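Side-chain contacts in DNA-directed RNA polymerase subunit L (Thermoplasma acidophilum, PDB 1XPP), which is a subunit of the archaeal RNA polymerase that transcribes DNA into RNA, and probably serves in its assembly through a dimerisation domain: residues D[13-18]-D[23-28]; D[33-38]-D[61-66]; D[46-51]-D[75-80]. All coordinates share one frame; numbering follows the deposited sequence.

Contact 1: residues D[13-18]-D[23-28]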
loop_
_atom_site.group_PDB
_atom_site.type_symbol
_atom_site.label_atom_id
_atom_site.label_comp_id
_atom_site.label_asym_id
_atom_site.label_seq_id
_atom_site.Cartn_x
_atom_site.Cartn_y
_atom_site.Cartn_z
ATOM N N LEU D 13 -8.157 1.246 4.133
ATOM C CA LEU D 13 -8.882 2.441 4.578
ATOM C C LEU D 13 -9.195 2.387 6.051
ATOM O O LEU D 13 -9.146 1.297 6.656
ATOM C CB LEU D 13 -10.155 2.638 3.755
ATOM C CG LEU D 13 -11.078 1.427 3.577
ATOM C CD1 LEU D 13 -11.962 1.223 4.821
ATOM C CD2 LEU D 13 -11.944 1.529 2.305
ATOM N N ARG D 14 -9.552 3.547 6.607
ATOM C CA ARG D 14 -9.725 3.687 8.061
ATOM C C ARG D 14 -10.657 4.845 8.271
ATOM O O ARG D 14 -10.435 5.922 7.707
ATOM C CB ARG D 14 -8.376 4.020 8.709
ATOM C CG ARG D 14 -8.386 4.189 10.243
ATOM C CD ARG D 14 -8.395 2.845 10.916
ATOM N NE ARG D 14 -8.300 2.884 12.376
ATOM C CZ ARG D 14 -9.294 3.235 13.192
ATOM N NH1 ARG D 14 -10.462 3.628 12.695
ATOM N NH2 ARG D 14 -9.115 3.184 14.516
ATOM N N VAL D 15 -11.681 4.653 9.085
ATOM C CA VAL D 15 -12.525 5.768 9.510
ATOM C C VAL D 15 -11.710 6.628 10.472
ATOM O O VAL D 15 -11.168 6.117 11.446
ATOM C CB VAL D 15 -13.825 5.289 10.205
ATOM C CG1 VAL D 15 -14.574 6.464 10.822
ATOM C CG2 VAL D 15 -14.737 4.561 9.172
ATOM N N ILE D 16 -11.608 7.931 10.212
ATOM C CA ILE D 16 -10.777 8.763 11.089
ATOM C C ILE D 16 -11.515 9.896 11.788
ATOM O O ILE D 16 -10.923 10.588 12.648
ATOM C CB ILE D 16 -9.547 9.283 10.374
ATOM C CG1 ILE D 16 -9.965 10.191 9.212
ATOM C CG2 ILE D 16 -8.622 8.097 9.974
ATOM C CD1 ILE D 16 -8.815 10.882 8.592
ATOM N N SER D 17 -12.785 10.079 11.446
ATOM C CA SER D 17 -13.645 11.029 12.115
ATOM C C SER D 17 -15.068 10.627 11.823
ATOM O O SER D 17 -15.371 10.143 10.737
ATOM C CB SER D 17 -13.381 12.461 11.620
ATOM O OG SER D 17 -13.973 13.388 12.504
ATOM N N LYS D 18 -15.915 10.833 12.815
ATOM C CA LYS D 18 -17.308 10.492 12.754
ATOM C C LYS D 18 -17.997 11.559 13.595
ATOM O O LYS D 18 -17.590 11.826 14.730
ATOM C CB LYS D 18 -17.499 9.089 13.336
ATOM C CG LYS D 18 -18.906 8.514 13.260
ATOM C CD LYS D 18 -19.243 7.967 11.876
ATOM C CE LYS D 18 -20.494 7.094 11.910
ATOM N NZ LYS D 18 -21.626 7.708 12.646
ATOM N N ILE D 23 -18.856 11.546 8.095
ATOM C CA ILE D 23 -17.783 10.613 8.324
ATOM C C ILE D 23 -16.631 11.021 7.432
ATOM O O ILE D 23 -16.838 11.588 6.335
ATOM C CB ILE D 23 -18.250 9.146 8.035
ATOM C CG1 ILE D 23 -17.300 8.138 8.653
ATOM C CG2 ILE D 23 -18.467 8.919 6.517
ATOM C CD1 ILE D 23 -17.850 6.671 8.659
ATOM N N THR D 24 -15.425 10.778 7.935
ATOM C CA THR D 24 -14.207 10.974 7.165
ATOM C C THR D 24 -13.406 9.693 7.186
ATOM O O THR D 24 -13.229 9.082 8.243
ATOM C CB THR D 24 -13.346 12.088 7.793
ATOM O OG1 THR D 24 -14.165 13.246 7.915
ATOM C CG2 THR D 24 -12.101 12.376 6.935
ATOM N N VAL D 25 -12.963 9.288 5.999
ATOM C CA VAL D 25 -12.233 8.062 5.811
ATOM C C VAL D 25 -10.900 8.354 5.143
ATOM O O VAL D 25 -10.841 9.068 4.134
ATOM C CB VAL D 25 -13.059 7.058 4.937
ATOM C CG1 VAL D 25 -12.345 5.738 4.824
ATOM C CG2 VAL D 25 -14.432 6.867 5.518
ATOM N N GLU D 26 -9.828 7.816 5.722
ATOM C CA GLU D 26 -8.508 7.863 5.109
ATOM C C GLU D 26 -8.363 6.672 4.165
ATOM O O GLU D 26 -8.650 5.521 4.573
ATOM C CB GLU D 26 -7.420 7.832 6.191
ATOM C CG GLU D 26 -6.051 8.244 5.657
ATOM C CD GLU D 26 -5.002 8.336 6.757
ATOM O OE1 GLU D 26 -5.103 7.572 7.741
ATOM O OE2 GLU D 26 -4.058 9.144 6.618
ATOM N N MET D 27 -7.954 6.951 2.931
ATOM C CA MET D 27 -7.826 5.964 1.852
ATOM C C MET D 27 -6.392 5.889 1.395
ATOM O O MET D 27 -5.854 6.868 0.858
ATOM C CB MET D 27 -8.687 6.357 0.654
ATOM C CG MET D 27 -10.031 6.891 1.016
ATOM S SD MET D 27 -11.117 5.503 1.273
ATOM C CE MET D 27 -11.270 4.702 -0.351
ATOM N N ILE D 28 -5.769 4.730 1.597
ATOM C CA ILE D 28 -4.344 4.573 1.383
ATOM C C ILE D 28 -4.072 3.636 0.203
ATOM O O ILE D 28 -4.639 2.543 0.126
ATOM C CB ILE D 28 -3.648 4.043 2.683
ATOM C CG1 ILE D 28 -3.959 4.995 3.860
ATOM C CG2 ILE D 28 -2.170 3.846 2.426
ATOM C CD1 ILE D 28 -3.329 4.648 5.182
#
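Val15 and Ile23 meet on the buried face of a two-stranded antiparallel hairpin, their side chains crossing at about a right angle, with Val15 CG2 3.8 Å from Ile23 CD1. In one of its two conformers Lys18 also lies against Ile23. The same face carries Leu13, Val25 and Met27. Leu13 and Met27 lie side by side and point the same way, Leu13 CB resting 3.9 Å from Met27 SD, while Val25 CG1 also reaches Leu13 CB. Phe96 and Tyr103 of the second subunit pack on Val25 and Val15, so this side is closed by another chain as well as by the helix 74-105.

The backbone between is tightly paired at Arg14 and Glu26, each donating its N-H to the other's O; Glu26 N to Arg14 O measures 2.8 Å. Farther along, Ile16 and Ser17 both face Thr24. Thr24 O takes a straight bond from Ile16 N (2.8 Å, 169° at the hydrogen) and a weak one from Ser17 N at 3.4 Å.

The other face is looser, partly exposed at Ser17, Thr24 and Glu26. Ile16, at the bulge, touches two of these: Thr24 CG2, anti to its own N, turns to Ile16 CG1 at 3.8 Å, and Ile16 CG2 touches Glu26 CB across a right angle. Arg14 is instead buried between subunits, its guanidinium held by salt bridges to Glu99 of the second subunit and Glu99 of the third. The one-residue slip in register is a classic beta bulge within a beta hairpin.

Contact 2: residues D[33-38]-D[61-66]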
loop_
_atom_site.group_PDB
_atom_site.type_symbol
_atom_site.label_atom_id
_atom_site.label_comp_id
_atom_site.label_asym_id
_atom_site.label_seq_id
_atom_site.Cartn_x
_atom_site.Cartn_y
_atom_site.Cartn_z
ATOM N N THR D 33 -8.185 7.796 -9.474
ATOM C CA THR D 33 -9.417 7.636 -10.233
ATOM C C THR D 33 -10.525 6.980 -9.433
ATOM O O THR D 33 -11.695 7.412 -9.508
ATOM C CB THR D 33 -9.168 6.909 -11.563
ATOM O OG1 THR D 33 -8.366 7.799 -12.350
ATOM C CG2 THR D 33 -10.486 6.700 -12.330
ATOM N N LEU D 34 -10.161 5.952 -8.668
ATOM C CA LEU D 34 -11.151 5.308 -7.776
ATOM C C LEU D 34 -11.782 6.312 -6.792
ATOM O O LEU D 34 -13.000 6.358 -6.621
ATOM C CB LEU D 34 -10.534 4.110 -7.013
ATOM C CG LEU D 34 -11.569 3.420 -6.085
ATOM C CD1 LEU D 34 -11.411 1.908 -6.039
ATOM C CD2 LEU D 34 -11.447 3.984 -4.715
ATOM N N LEU D 35 -10.958 7.149 -6.172
ATOM C CA LEU D 35 -11.503 8.067 -5.188
ATOM C C LEU D 35 -12.471 9.056 -5.822
ATOM O O LEU D 35 -13.523 9.348 -5.258
ATOM C CB LEU D 35 -10.374 8.796 -4.432
ATOM C CG LEU D 35 -9.265 7.868 -3.852
ATOM C CD1 LEU D 35 -8.171 8.681 -3.172
ATOM C CD2 LEU D 35 -9.818 6.894 -2.891
ATOM N N ARG D 36 -12.092 9.604 -6.979
ATOM C CA ARG D 36 -12.932 10.621 -7.625
ATOM C C ARG D 36 -14.215 10.006 -8.124
ATOM O O ARG D 36 -15.273 10.596 -7.977
ATOM C CB ARG D 36 -12.159 11.287 -8.762
ATOM C CG ARG D 36 -10.876 11.917 -8.293
ATOM C CD ARG D 36 -10.340 12.871 -9.339
ATOM N NE ARG D 36 -8.919 13.135 -9.120
ATOM C CZ ARG D 36 -7.933 12.462 -9.714
ATOM N NH1 ARG D 36 -8.207 11.483 -10.574
ATOM N NH2 ARG D 36 -6.674 12.769 -9.441
ATOM N N THR D 37 -14.122 8.785 -8.668
ATOM C CA THR D 37 -15.312 8.062 -9.156
ATOM C C THR D 37 -16.258 7.769 -7.993
ATOM O O THR D 37 -17.466 7.946 -8.090
ATOM C CB THR D 37 -14.925 6.744 -9.866
ATOM O OG1 THR D 37 -14.096 7.059 -10.973
ATOM C CG2 THR D 37 -16.165 5.988 -10.388
ATOM N N LEU D 38 -15.678 7.370 -6.872
ATOM C CA LEU D 38 -16.480 7.086 -5.713
ATOM C C LEU D 38 -17.267 8.315 -5.247
ATOM O O LEU D 38 -18.462 8.242 -4.959
ATOM C CB LEU D 38 -15.591 6.534 -4.606
ATOM C CG LEU D 38 -16.317 6.244 -3.300
ATOM C CD1 LEU D 38 -17.496 5.270 -3.478
ATOM C CD2 LEU D 38 -15.329 5.741 -2.259
ATOM N N ASP D 61 -1.050 13.438 4.465
ATOM C CA ASP D 61 -0.190 12.268 4.238
ATOM C C ASP D 61 -0.802 11.313 3.195
ATOM O O ASP D 61 -0.102 10.817 2.306
ATOM C CB ASP D 61 0.033 11.521 5.561
ATOM C CG ASP D 61 0.803 12.343 6.619
ATOM O OD1 ASP D 61 1.250 13.478 6.330
ATOM O OD2 ASP D 61 0.971 11.830 7.745
ATOM N N ASN D 62 -2.114 11.085 3.295
ATOM C CA ASN D 62 -2.821 10.158 2.417
ATOM C C ASN D 62 -4.196 10.751 2.152
ATOM O O ASN D 62 -4.724 11.481 3.007
ATOM C CB ASN D 62 -3.014 8.784 3.075
ATOM C CG ASN D 62 -1.723 7.985 3.164
ATOM O OD1 ASN D 62 -1.144 7.596 2.143
ATOM N ND2 ASN D 62 -1.243 7.783 4.388
ATOM N N PRO D 63 -4.774 10.447 0.975
ATOM C CA PRO D 63 -6.111 10.944 0.634
ATOM C C PRO D 63 -7.166 10.634 1.715
ATOM O O PRO D 63 -7.063 9.658 2.501
ATOM C CB PRO D 63 -6.412 10.251 -0.697
ATOM C CG PRO D 63 -5.047 10.050 -1.311
ATOM C CD PRO D 63 -4.183 9.666 -0.131
ATOM N N GLN D 64 -8.128 11.525 1.768
ATOM C CA GLN D 64 -9.277 11.362 2.626
ATOM C C GLN D 64 -10.536 11.647 1.817
ATOM O O GLN D 64 -10.515 12.371 0.802
ATOM C CB GLN D 64 -9.223 12.351 3.772
ATOM C CG GLN D 64 -8.203 12.008 4.871
ATOM C CD GLN D 64 -8.091 13.079 5.930
ATOM O OE1 GLN D 64 -9.095 13.619 6.380
ATOM N NE2 GLN D 64 -6.856 13.343 6.380
ATOM N N ILE D 65 -11.628 11.002 2.226
ATOM C CA ILE D 65 -12.943 11.387 1.739
ATOM C C ILE D 65 -13.832 11.758 2.917
ATOM O O ILE D 65 -13.696 11.208 4.007
ATOM C CB ILE D 65 -13.609 10.282 0.842
ATOM C CG1 ILE D 65 -13.885 9.002 1.625
ATOM C CG2 ILE D 65 -12.774 9.993 -0.377
ATOM C CD1 ILE D 65 -14.878 8.068 0.927
ATOM N N TYR D 66 -14.707 12.749 2.684
ATOM C CA TYR D 66 -15.613 13.279 3.681
ATOM C C TYR D 66 -17.034 13.245 3.095
ATOM O O TYR D 66 -17.257 13.675 1.958
ATOM C CB TYR D 66 -15.263 14.746 3.942
ATOM C CG TYR D 66 -16.309 15.505 4.722
ATOM C CD1 TYR D 66 -16.636 15.139 6.036
ATOM C CD2 TYR D 66 -16.991 16.545 4.138
ATOM C CE1 TYR D 66 -17.602 15.858 6.747
ATOM C CE2 TYR D 66 -17.951 17.260 4.840
ATOM C CZ TYR D 66 -18.235 16.909 6.127
ATOM O OH TYR D 66 -19.206 17.617 6.802
#
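Leu35 and Leu38 on one side of the helix 32-42 pack down on Pro63, just before the strand 64-69, and on Ile65 within it, a helix-on-sheet contact of the alpha/beta dimerisation domain shared by Rpb11-type subunits. The backbones stay well apart, Leu35 CA and Ile65 CA being 7.8 Å from each other, and the side chains bridge the gap.

Apolar packing is all that joins the two segments, in two separate touches. Leu38 CD2 meets Ile65 CD1 at 4.0 Å, an ordinary methyl-to-methyl contact between side chains crossing at about a right angle. Ile65 CG1 sits between its own N and carbonyl carbon (chi1 64°); that torsion turns CG1 toward the helix, and the extended chain beyond it presents CD1. Leu35 likewise crosses Pro63 at about a right angle, and its CD1 comes down on the CB and CG of the pyrrolidine ring. Ala81 and Val82 of the helix 74-105 also touch Leu38, and Phe96 of the second subunit packs there too; Met27 and Ile55 border Leu35.

Hydrogen bonding works within the helix and in the sheet rather than between the two segments. Thr33 O accepts both Thr37 N at 2.9 Å and Thr37 OG1 at 2.8 Å, and the two donors arrive from opposite faces of the carbonyl plane. Thr37 is thereby tied back one turn by side chain and backbone alike. In the sheet, Ile65 pairs through its backbone with Val25, and Pro63 with Met27. The tight spot lies at the proline, where Leu35 CD1 is just 3.4 Å from Pro63 CB, closer than carbon atoms usually approach.

Contact 3: residues D[46-51]-D[75-80]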
loop_
_atom_site.group_PDB
_atom_site.type_symbol
_atom_site.label_atom_id
_atom_site.label_comp_id
_atom_site.label_asym_id
_atom_site.label_seq_id
_atom_site.Cartn_x
_atom_site.Cartn_y
_atom_site.Cartn_z
ATOM N N ASP D 46 -29.541 11.387 -3.286
ATOM C CA ASP D 46 -30.348 12.518 -2.793
ATOM C C ASP D 46 -30.302 12.706 -1.266
ATOM O O ASP D 46 -30.756 13.732 -0.749
ATOM C CB ASP D 46 -31.798 12.415 -3.291
ATOM C CG ASP D 46 -32.546 11.273 -2.654
ATOM O OD1 ASP D 46 -33.439 11.558 -1.833
ATOM O OD2 ASP D 46 -32.231 10.094 -2.943
ATOM N N GLN D 47 -29.758 11.736 -0.542
ATOM C CA GLN D 47 -29.636 11.839 0.902
ATOM C C GLN D 47 -28.322 12.503 1.307
ATOM O O GLN D 47 -28.086 12.735 2.501
ATOM C CB GLN D 47 -29.736 10.461 1.567
ATOM C CG GLN D 47 -31.046 9.706 1.256
ATOM C CD GLN D 47 -31.322 8.634 2.252
ATOM O OE1 GLN D 47 -31.688 8.926 3.394
ATOM N NE2 GLN D 47 -31.151 7.370 1.847
ATOM N N VAL D 48 -27.476 12.778 0.310
ATOM C CA VAL D 48 -26.127 13.310 0.562
ATOM C C VAL D 48 -26.108 14.825 0.463
ATOM O O VAL D 48 -26.593 15.409 -0.516
ATOM C CB VAL D 48 -25.075 12.666 -0.385
ATOM C CG1 VAL D 48 -23.722 13.414 -0.323
ATOM C CG2 VAL D 48 -24.880 11.248 0.020
ATOM N N ASP D 49 -25.521 15.429 1.492
ATOM C CA ASP D 49 -25.395 16.868 1.645
ATOM C C ASP D 49 -24.078 17.356 1.028
ATOM O O ASP D 49 -24.052 18.318 0.261
ATOM C CB ASP D 49 -25.429 17.151 3.151
ATOM C CG ASP D 49 -26.164 18.390 3.508
ATOM O OD1 ASP D 49 -25.687 19.492 3.157
ATOM O OD2 ASP D 49 -27.189 18.259 4.215
ATOM N N GLU D 50 -22.980 16.680 1.357
ATOM C CA GLU D 50 -21.694 17.007 0.775
ATOM C C GLU D 50 -20.876 15.740 0.669
ATOM O O GLU D 50 -20.987 14.862 1.502
ATOM C CB GLU D 50 -20.931 18.019 1.642
ATOM C CG GLU D 50 -20.938 19.452 1.083
ATOM C CD GLU D 50 -20.358 20.454 2.055
ATOM O OE1 GLU D 50 -21.003 21.510 2.275
ATOM O OE2 GLU D 50 -19.267 20.179 2.610
ATOM N N ALA D 51 -20.070 15.676 -0.371
ATOM C CA ALA D 51 -19.093 14.593 -0.511
ATOM C C ALA D 51 -17.895 15.167 -1.208
ATOM O O ALA D 51 -18.011 15.773 -2.281
ATOM C CB ALA D 51 -19.660 13.436 -1.289
ATOM N N GLN D 75 -22.069 6.371 6.632
ATOM C CA GLN D 75 -21.480 5.103 6.203
ATOM C C GLN D 75 -22.414 4.394 5.224
ATOM O O GLN D 75 -21.938 3.725 4.312
ATOM C CB GLN D 75 -21.131 4.182 7.372
ATOM C CG GLN D 75 -22.312 3.807 8.229
ATOM C CD GLN D 75 -22.550 4.787 9.381
ATOM O OE1 GLN D 75 -22.196 5.958 9.293
ATOM N NE2 GLN D 75 -23.172 4.303 10.461
ATOM N N SER D 76 -23.729 4.576 5.378
ATOM C CA SER D 76 -24.683 4.014 4.399
ATOM C C SER D 76 -24.595 4.634 3.004
ATOM O O SER D 76 -24.756 3.926 1.988
ATOM C CB SER D 76 -26.125 4.121 4.920
ATOM O OG SER D 76 -26.179 3.362 6.116
ATOM N N ALA D 77 -24.362 5.944 2.929
ATOM C CA ALA D 77 -24.241 6.618 1.654
ATOM C C ALA D 77 -23.007 6.068 0.941
ATOM O O ALA D 77 -23.047 5.805 -0.256
ATOM C CB ALA D 77 -24.163 8.167 1.812
ATOM N N ILE D 78 -21.910 5.880 1.669
ATOM C CA ILE D 78 -20.721 5.277 1.063
ATOM C C ILE D 78 -21.040 3.853 0.549
ATOM O O ILE D 78 -20.738 3.531 -0.613
ATOM C CB ILE D 78 -19.530 5.262 2.008
ATOM C CG1 ILE D 78 -19.146 6.715 2.331
ATOM C CG2 ILE D 78 -18.388 4.403 1.387
ATOM C CD1 ILE D 78 -18.071 6.875 3.399
ATOM N N LYS D 79 -21.685 3.046 1.383
ATOM C CA LYS D 79 -22.034 1.680 0.966
ATOM C C LYS D 79 -22.901 1.687 -0.300
ATOM O O LYS D 79 -22.626 0.913 -1.234
ATOM C CB LYS D 79 -22.750 0.902 2.076
ATOM C CG LYS D 79 -23.031 -0.564 1.665
ATOM C CD LYS D 79 -23.660 -1.385 2.777
ATOM C CE LYS D 79 -23.933 -2.809 2.258
ATOM N NZ LYS D 79 -24.709 -3.547 3.308
ATOM N N ARG D 80 -23.952 2.506 -0.341
ATOM C CA ARG D 80 -24.822 2.549 -1.539
ATOM C C ARG D 80 -24.017 2.791 -2.804
ATOM O O ARG D 80 -24.216 2.130 -3.861
ATOM C CB ARG D 80 -25.937 3.607 -1.389
ATOM C CG ARG D 80 -26.966 3.211 -0.287
ATOM C CD ARG D 80 -28.170 4.181 -0.251
ATOM N NE ARG D 80 -27.859 5.579 0.077
ATOM C CZ ARG D 80 -27.847 6.061 1.318
ATOM N NH1 ARG D 80 -28.064 5.265 2.365
ATOM N NH2 ARG D 80 -27.579 7.360 1.502
#
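Gln47 and Arg80 meet with their side chains crossing at about a right angle, yet their flat ends are almost parallel: the amide and guanidinium planes differ by 19°. Gln47 NE2 lies over one guanidinium face, toward its rim, 3.6 Å from Arg80 CZ and equally far from Arg80 NH2. This is face-on packing without a hydrogen bond. On the opposite face sit Ser76 O and Ala77 CA, so the guanidinium is sandwiched between the glutamine amide and its own helix. The Arg80 chain is stretched out as far as CG and CD and then bends at chi3 (-62°), which folds the group back over that helix turn.

Each polar end has a partner outside the two segments: Arg80 NH2 makes a salt bridge to Asp45 OD1, and Gln47 OE1 a hydrogen bond with Ser71 OG. Asp45 OD2 also takes the backbone N-H of Gln47, and so joins the loop to the arginine. With an alanine here instead of Arg80, Asp45 would probably lose its cationic mate and the Gln47 amide the flat surface it lies on.

Deeper in, the contact turns apolar. Val48 CG2, anti to its carbonyl carbon, points to Ala77, whose CB it meets at 3.6 Å; the small alanine is consistent with the close approach of the two backbones, Val48 CA and Ala77 CA being 7.0 Å apart. Ile42 of the helix 32-42 backs Val48, and Val69 touches Ala77. The first turns of the long helix 74-105 are thus seated against the loop leading into the strand 48-54, the outermost within this chain, in the Rpb11-type alpha/beta dimerisation fold.

How the contacts relate
From the N terminus, contact 1 closes first, a short hairpin between the strands 12-19 and 22-28. The chain then runs into the helix 32-42, where contact 2 opens. Before contact 2 closes at 61-66, segment 46-51 has already opened contact 3, which closes only at the helix 74-105; contacts 2 and 3 therefore cross, while contact 1 precedes both in series. The sheet unites all three: the strand 22-28 neighbours 64-69, which neighbours 48-54. Contact 2 sets the short helix on this sheet and contact 3 the start of the long one. Ile78, from contact 3's helix, reaches Ile23 and Val25 of contact 1 and Ile65 of contact 2.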